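Local coordinates for protein probable porin (Pseudomonas aeruginosa, PDB 4FT6) that probably forms an OprD-family beta-barrel channel in the outer membrane that lets small solutes cross the outer membrane, at residues Q48-Y53 with G61-G66; G115-E120 with G138-S143. All blocks are in the same frame, centred on the assembly; numbering follows the deposited sequence.

Contact 1 of 2, residues Q48-Y53 with G61-G66; sequences QAKSGY and GVELIG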
ATOM      1  N   GLN A  48      12.950  12.929   4.603  1.00 62.50           N
ATOM      2  CA  GLN A  48      12.972  12.019   5.736  1.00 60.10           C
ATOM      3  C   GLN A  48      14.280  12.159   6.483  1.00 63.31           C
ATOM      4  O   GLN A  48      15.346  11.839   5.947  1.00 69.34           O
ATOM      5  CB  GLN A  48      12.784  10.576   5.276  1.00 61.00           C
ATOM      6  CG  GLN A  48      11.369  10.239   4.903  1.00 63.24           C
ATOM      7  CD  GLN A  48      11.216   8.802   4.474  1.00 65.67           C
ATOM      8  OE1 GLN A  48      11.688   8.411   3.404  1.00 69.75           O
ATOM      9  NE2 GLN A  48      10.559   8.000   5.307  1.00 65.28           N
ATOM     10  N   ALA A  49      14.187  12.645   7.718  1.00 63.41           N
ATOM     11  CA  ALA A  49      15.360  12.865   8.555  1.00 63.03           C
ATOM     12  C   ALA A  49      15.216  12.083   9.857  1.00 70.68           C
ATOM     13  O   ALA A  49      14.239  12.239  10.592  1.00 68.30           O
ATOM     14  CB  ALA A  49      15.532  14.331   8.838  1.00 57.41           C
ATOM     15  N   LYS A  50      16.187  11.224  10.131  1.00 77.33           N
ATOM     16  CA  LYS A  50      16.166  10.436  11.344  1.00 79.06           C
ATOM     17  C   LYS A  50      17.444  10.732  12.091  1.00 84.79           C
ATOM     18  O   LYS A  50      18.517  10.772  11.495  1.00 89.08           O
ATOM     19  CB  LYS A  50      16.118   8.947  11.007  1.00 75.40           C
ATOM     20  CG  LYS A  50      14.988   8.554  10.087  1.00 77.63           C
ATOM     21  CD  LYS A  50      15.333   7.297   9.315  1.00 77.70           C
ATOM     22  CE  LYS A  50      14.301   7.006   8.235  1.00 70.52           C
ATOM     23  NZ  LYS A  50      13.146   6.258   8.759  1.00 69.99           N
ATOM     24  N   SER A  51      17.330  10.958  13.392  1.00 76.05           N
ATOM     25  CA  SER A  51      18.500  10.953  14.240  1.00 65.46           C
ATOM     26  C   SER A  51      18.728   9.498  14.597  1.00 64.18           C
ATOM     27  O   SER A  51      17.860   8.650  14.359  1.00 52.92           O
ATOM     28  CB  SER A  51      18.225  11.732  15.518  1.00 58.69           C
ATOM     29  OG  SER A  51      17.422  10.968  16.403  1.00 57.40           O
ATOM     30  N   GLY A  52      19.892   9.212  15.169  1.00 65.59           N
ATOM     31  CA  GLY A  52      20.095   7.975  15.901  1.00 72.49           C
ATOM     32  C   GLY A  52      19.555   8.104  17.326  1.00 74.55           C
ATOM     33  O   GLY A  52      18.736   8.991  17.615  1.00 71.38           O
ATOM     34  N   TYR A  53      20.013   7.231  18.223  1.00 70.32           N
ATOM     35  CA  TYR A  53      19.498   7.188  19.595  1.00 67.99           C
ATOM     36  C   TYR A  53      20.534   7.680  20.597  1.00 80.29           C
ATOM     37  O   TYR A  53      21.724   7.421  20.429  1.00 86.52           O
ATOM     38  CB  TYR A  53      19.088   5.759  19.970  1.00 61.55           C
ATOM     39  CG  TYR A  53      17.757   5.322  19.408  1.00 66.04           C
ATOM     40  CD1 TYR A  53      16.570   5.788  19.958  1.00 68.89           C
ATOM     41  CD2 TYR A  53      17.680   4.425  18.339  1.00 59.32           C
ATOM     42  CE1 TYR A  53      15.340   5.388  19.452  1.00 70.11           C
ATOM     43  CE2 TYR A  53      16.452   4.016  17.832  1.00 56.62           C
ATOM     44  CZ  TYR A  53      15.287   4.507  18.395  1.00 69.37           C
ATOM     45  OH  TYR A  53      14.057   4.128  17.921  1.00 75.34           O
ATOM     46  N   GLY A  61      15.318   9.421  20.371  1.00 62.13           N
ATOM     47  CA  GLY A  61      15.616   9.879  19.031  1.00 68.68           C
ATOM     48  C   GLY A  61      14.424  10.600  18.423  1.00 69.81           C
ATOM     49  O   GLY A  61      13.311  10.573  18.965  1.00 59.66           O
ATOM     50  N   VAL A  62      14.642  11.255  17.292  1.00 69.46           N
ATOM     51  CA  VAL A  62      13.530  11.934  16.660  1.00 69.29           C
ATOM     52  C   VAL A  62      13.653  11.864  15.153  1.00 69.18           C
ATOM     53  O   VAL A  62      14.758  11.915  14.604  1.00 67.47           O
ATOM     54  CB  VAL A  62      13.375  13.397  17.167  1.00 74.53           C
ATOM     55  CG1 VAL A  62      14.539  14.282  16.704  1.00 52.10           C
ATOM     56  CG2 VAL A  62      12.030  13.963  16.733  1.00 66.82           C
ATOM     57  N   GLU A  63      12.505  11.716  14.503  1.00 69.12           N
ATOM     58  CA  GLU A  63      12.431  11.609  13.056  1.00 67.59           C
ATOM     59  C   GLU A  63      11.533  12.719  12.499  1.00 67.08           C
ATOM     60  O   GLU A  63      10.715  13.289  13.219  1.00 67.15           O
ATOM     61  CB  GLU A  63      11.909  10.224  12.655  1.00 65.96           C
ATOM     62  CG  GLU A  63      12.857   9.100  13.017  1.00 75.79           C
ATOM     63  CD  GLU A  63      12.456   7.738  12.435  1.00 82.32           C
ATOM     64  OE1 GLU A  63      11.358   7.600  11.836  1.00 72.96           O
ATOM     65  OE2 GLU A  63      13.266   6.797  12.592  1.00 85.12           O
ATOM     66  N   LEU A  64      11.684  13.017  11.217  1.00 61.65           N
ATOM     67  CA  LEU A  64      10.905  14.068  10.582  1.00 66.79           C
ATOM     68  C   LEU A  64      10.474  13.579   9.208  1.00 64.59           C
ATOM     69  O   LEU A  64      11.283  13.012   8.461  1.00 63.74           O
ATOM     70  CB  LEU A  64      11.757  15.328  10.434  1.00 78.19           C
ATOM     71  CG  LEU A  64      11.052  16.661  10.213  1.00 89.46           C
ATOM     72  CD1 LEU A  64      10.433  17.137  11.513  1.00 93.13           C
ATOM     73  CD2 LEU A  64      12.033  17.694   9.692  1.00 96.98           C
ATOM     74  N   ILE A  65       9.200  13.765   8.877  1.00 59.43           N
ATOM     75  CA  ILE A  65       8.735  13.471   7.528  1.00 59.71           C
ATOM     76  C   ILE A  65       8.181  14.740   6.885  1.00 59.20           C
ATOM     77  O   ILE A  65       7.261  15.373   7.416  1.00 61.58           O
ATOM     78  CB  ILE A  65       7.682  12.348   7.514  1.00 62.79           C
ATOM     79  CG1 ILE A  65       8.246  11.106   8.209  1.00 60.20           C
ATOM     80  CG2 ILE A  65       7.266  12.034   6.080  1.00 60.34           C
ATOM     81  CD1 ILE A  65       7.300   9.924   8.262  1.00 61.86           C
ATOM     82  N   GLY A  66       8.766  15.132   5.759  1.00 57.65           N
ATOM     83  CA  GLY A  66       8.355  16.346   5.079  1.00 55.29           C
ATOM     84  C   GLY A  66       7.850  16.000   3.690  1.00 65.50           C
ATOM     85  O   GLY A  66       8.464  15.187   2.967  1.00 58.51           O
TER
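The methylene chain of Lys50 lies obliquely across the carboxylate end of Glu63, with CG of the lysine 3.5 Å from OE2 of the glutamate. They are a non-hydrogen-bonded pair in the antiparallel hairpin of strands 37-50 and 58-71, part of the porin's barrel wall. A bend at the last torsion (chi4 -85°) turns Lys50 NZ back toward the acid, yet it remains 3.8 Å from Glu63 OE1, a long salt bridge. Lys104 forms a second salt bridge with Glu63, at OE2, and a cation-pi contact with Tyr53, whose OH is hydrogen-bonded to Glu111.

Gln48 and Ile65 share the face of Lys50 and Glu63. On the opposite face Ala49 CB meets Leu64 CB at 4.2 Å, and Leu64 also touches a bound detergent, as suits an apolar residue on the outside of a membrane barrel. The backbones of Ala49 and Leu64 exchange two hydrogen bonds.

At Ser51 the backbone N bonds to Val62 O, while the bond from Val62 N goes to a side chain. A small hydroxyl suits this site: Ser51 OG, held between its own backbone N and carbonyl carbon (chi1 76°), accepts a hydrogen bond from Val62 N, 2.9 Å away, and donates to Gly52 O at 2.7 Å.

Contact 2 of 2, residues G115-E120 with G138-S143; sequences GELLPE and GGMLTS. With C8E ((hydroxyethyloxy)tri(ethyloxy)octane), chain D.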
ATOM      1  N   GLY A 115       3.808   9.998  16.672  1.00 59.70           N
ATOM      2  CA  GLY A 115       3.739  11.180  15.838  1.00 59.62           C
ATOM      3  C   GLY A 115       3.327  10.849  14.420  1.00 63.61           C
ATOM      4  O   GLY A 115       2.355  10.113  14.209  1.00 58.67           O
ATOM      5  N   GLU A 116       4.061  11.405  13.455  1.00 62.70           N
ATOM      6  CA  GLU A 116       3.801  11.138  12.043  1.00 64.59           C
ATOM      7  C   GLU A 116       4.378   9.760  11.648  1.00 66.81           C
ATOM      8  O   GLU A 116       5.586   9.522  11.740  1.00 73.53           O
ATOM      9  CB  GLU A 116       4.387  12.264  11.169  1.00 64.79           C
ATOM     10  CG  GLU A 116       4.026  12.189   9.685  1.00 61.15           C
ATOM     11  CD  GLU A 116       2.621  12.710   9.374  1.00 64.43           C
ATOM     12  OE1 GLU A 116       1.768  12.740  10.291  1.00 68.17           O
ATOM     13  OE2 GLU A 116       2.355  13.097   8.203  1.00 64.70           O
ATOM     14  N   LEU A 117       3.516   8.843  11.221  1.00 58.87           N
ATOM     15  CA  LEU A 117       3.955   7.473  10.961  1.00 58.51           C
ATOM     16  C   LEU A 117       3.667   6.990   9.546  1.00 59.33           C
ATOM     17  O   LEU A 117       2.698   7.434   8.911  1.00 58.41           O
ATOM     18  CB  LEU A 117       3.307   6.518  11.962  1.00 57.17           C
ATOM     19  CG  LEU A 117       3.757   6.790  13.387  1.00 59.30           C
ATOM     20  CD1 LEU A 117       2.939   5.988  14.398  1.00 63.53           C
ATOM     21  CD2 LEU A 117       5.253   6.504  13.539  1.00 53.90           C
ATOM     22  N   LEU A 118       4.515   6.071   9.077  1.00 60.77           N
ATOM     23  CA  LEU A 118       4.330   5.364   7.804  1.00 56.64           C
ATOM     24  C   LEU A 118       4.163   3.856   8.046  1.00 52.95           C
ATOM     25  O   LEU A 118       5.057   3.068   7.709  1.00 57.04           O
ATOM     26  CB  LEU A 118       5.525   5.613   6.875  1.00 45.84           C
ATOM     27  CG  LEU A 118       5.653   7.025   6.285  1.00 56.23           C
ATOM     28  CD1 LEU A 118       7.084   7.255   5.788  1.00 46.36           C
ATOM     29  CD2 LEU A 118       4.620   7.257   5.148  1.00 42.82           C
ATOM     30  N   PRO A 119       3.019   3.445   8.629  1.00 52.75           N
ATOM     31  CA  PRO A 119       2.868   2.016   8.973  1.00 59.41           C
ATOM     32  C   PRO A 119       2.736   1.112   7.758  1.00 63.29           C
ATOM     33  O   PRO A 119       1.970   1.419   6.834  1.00 68.23           O
ATOM     34  CB  PRO A 119       1.540   1.967   9.758  1.00 48.85           C
ATOM     35  CG  PRO A 119       0.760   3.172   9.273  1.00 55.51           C
ATOM     36  CD  PRO A 119       1.827   4.237   8.994  1.00 55.15           C
ATOM     37  N   GLU A 120       3.449  -0.008   7.770  1.00 60.17           N
ATOM     38  CA  GLU A 120       3.254  -1.021   6.738  1.00 57.45           C
ATOM     39  C   GLU A 120       2.831  -2.335   7.387  1.00 57.77           C
ATOM     40  O   GLU A 120       3.630  -3.246   7.569  1.00 65.74           O
ATOM     41  CB  GLU A 120       4.509  -1.169   5.868  1.00 46.24           C
ATOM     42  CG  GLU A 120       4.705  -0.041   4.875  1.00 55.05           C
ATOM     43  CD  GLU A 120       6.007  -0.153   4.101  1.00 71.19           C
ATOM     44  OE1 GLU A 120       6.992   0.518   4.468  1.00 77.89           O
ATOM     45  OE2 GLU A 120       6.047  -0.912   3.114  1.00 83.84           O
ATOM     46  N   GLY A 138      -0.306   8.629  15.370  1.00 49.88           N
ATOM     47  CA  GLY A 138      -0.511   7.897  16.604  1.00 49.90           C
ATOM     48  C   GLY A 138       0.818   7.386  17.116  1.00 56.39           C
ATOM     49  O   GLY A 138       1.803   8.140  17.151  1.00 55.90           O
ATOM     50  N   GLY A 139       0.854   6.112  17.505  1.00 48.78           N
ATOM     51  CA  GLY A 139       2.021   5.557  18.154  1.00 52.48           C
ATOM     52  C   GLY A 139       2.158   4.083  17.839  1.00 61.25           C
ATOM     53  O   GLY A 139       1.162   3.340  17.832  1.00 57.31           O
ATOM     54  N   MET A 140       3.388   3.649  17.576  1.00 58.75           N
ATOM     55  CA  MET A 140       3.622   2.251  17.260  1.00 60.90           C
ATOM     56  C   MET A 140       4.663   1.642  18.170  1.00 65.24           C
ATOM     57  O   MET A 140       5.730   2.222  18.414  1.00 71.53           O
ATOM     58  CB  MET A 140       4.062   2.075  15.802  1.00 63.91           C
ATOM     59  CG  MET A 140       3.060   2.564  14.786  1.00 65.01           C
ATOM     60  SD  MET A 140       3.769   2.534  13.130  1.00 73.74           S
ATOM     61  CE  MET A 140       3.716   0.773  12.807  1.00 46.35           C
ATOM     62  N   LEU A 141       4.335   0.460  18.669  1.00 60.31           N
ATOM     63  CA  LEU A 141       5.279  -0.327  19.433  1.00 66.58           C
ATOM     64  C   LEU A 141       5.665  -1.544  18.588  1.00 66.80           C
ATOM     65  O   LEU A 141       4.814  -2.176  17.953  1.00 59.30           O
ATOM     66  CB  LEU A 141       4.652  -0.765  20.758  1.00 64.98           C
ATOM     67  CG  LEU A 141       5.558  -1.428  21.788  1.00 64.83           C
ATOM     68  CD1 LEU A 141       6.774  -0.556  21.985  1.00 75.52           C
ATOM     69  CD2 LEU A 141       4.826  -1.602  23.110  1.00 56.28           C
ATOM     70  N   THR A 142       6.955  -1.850  18.572  1.00 64.38           N
ATOM     71  CA  THR A 142       7.472  -2.998  17.854  1.00 60.19           C
ATOM     72  C   THR A 142       8.493  -3.689  18.750  1.00 67.32           C
ATOM     73  O   THR A 142       9.440  -3.050  19.238  1.00 67.29           O
ATOM     74  CB  THR A 142       8.171  -2.568  16.577  1.00 65.76           C
ATOM     75  OG1 THR A 142       7.346  -1.626  15.875  1.00 75.40           O
ATOM     76  CG2 THR A 142       8.482  -3.803  15.698  1.00 55.84           C
ATOM     77  N   SER A 143       8.309  -4.981  18.989  1.00 60.24           N
ATOM     78  CA  SER A 143       9.177  -5.653  19.945  1.00 64.60           C
ATOM     79  C   SER A 143       9.621  -7.022  19.479  1.00 69.39           C
ATOM     80  O   SER A 143       8.809  -7.836  19.019  1.00 75.02           O
ATOM     81  CB  SER A 143       8.526  -5.746  21.325  1.00 62.50           C
ATOM     82  OG  SER A 143       9.477  -6.230  22.253  1.00 69.25           O
TER
HETATM   83  C1  C8E D 403       2.554  14.785  13.068  1.00 62.13           C
HETATM   84  C2  C8E D 403       3.611  15.421  13.980  1.00 65.33           C
HETATM   85  C3  C8E D 403       3.188  16.807  14.476  1.00 61.59           C
HETATM   86  C4  C8E D 403       3.865  17.962  13.740  1.00 60.45           C
HETATM   87  C5  C8E D 403       4.996  18.559  14.574  1.00 71.45           C
HETATM   88  C6  C8E D 403       5.620  19.823  13.994  1.00 75.11           C
HETATM   89  C7  C8E D 403       7.029  19.606  13.446  1.00 80.44           C
HETATM   90  C8  C8E D 403       7.820  20.914  13.496  1.00 87.45           C
HETATM   91  O9  C8E D 403       9.218  20.744  13.356  1.00 87.10           O
HETATM   92  C10 C8E D 403       9.683  20.840  12.024  1.00 79.96           C
HETATM   93  C11 C8E D 403      10.724  21.951  11.875  1.00 77.38           C
HETATM   94  O12 C8E D 403      11.779  21.830  12.808  1.00 84.73           O
HETATM   95  C13 C8E D 403      12.996  22.396  12.359  1.00 87.45           C
HETATM   96  C14 C8E D 403      14.184  21.807  13.114  1.00 92.06           C
HETATM   97  O15 C8E D 403      14.882  20.873  12.316  1.00 92.49           O
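Two glycines, Gly115 and Gly138, form a single antiparallel bridge exactly where both chains turn a corner, the one bridge between these two segments. In this OprD-type barrel, segment 115-120 then departs from the wall strand 110-114, while 138-143 runs on as strand 139-143; the touching parts point 57° apart. Gly115 N bonds to Gly138 O at 2.8 Å, and the reverse bond, Gly138 N to Gly115 O, is longer at 3.3 Å. Gly115 has a positive phi (111°) and a backbone conformation in which a CB would be jammed against the carbonyl oxygen of the preceding residue, which calls for glycine.

Past the bridge, side chains take over from the backbone. Leu117 and Met140 lie alongside one another, running opposite ways: Leu117 CD1 rests on Met140 CG at 3.4 Å and also lies 3.8 Å from Met140 SD. The same methyl sits 3.7 Å from Gly138 O, so it packs over the backbone beside the bridge. A flexible thioether serves well here, because the bend at its end (chi3 75°) carries Met140 CE to Pro119 CB, 3.9 Å away. Met156 of strand 149-160 touches Leu117, Pro119 and Met140, completing a small apolar cluster.

Glu116 points away from this cluster. Its carboxylate is shared among Arg98, a salt-bridge partner, and Thr135 and Gln137, which bond to OE2 and OE1 respectively. The octyl end of a detergent comes close too, with C8E C1 lying 3.6 Å from Glu116 CB.

How the contacts relate
From the N terminus, contact 1 comes first, where strand 37-50 turns through a short loop and returns as strand 58-71. The chain then adds strands 95-107 and 110-114 to the barrel wall before reaching 115-120. Contact 2 closes a longer, later excursion: strand 117-121 pairs with 124-125, strand 135-137 follows, and residues 138-143 rejoin strand 110-114. The two closures stand in series, neither nested nor crossed, with centres about 13 Å apart. They nevertheless meet through Leu118, whose CD1 lies 3.6 Å from both Gln48 NE2 and Ile65 CD1. The segment leaving the wall at contact 2 is thereby packed against the Gln48 and Ile65 face of the hairpin of strands 37-50 and 58-71.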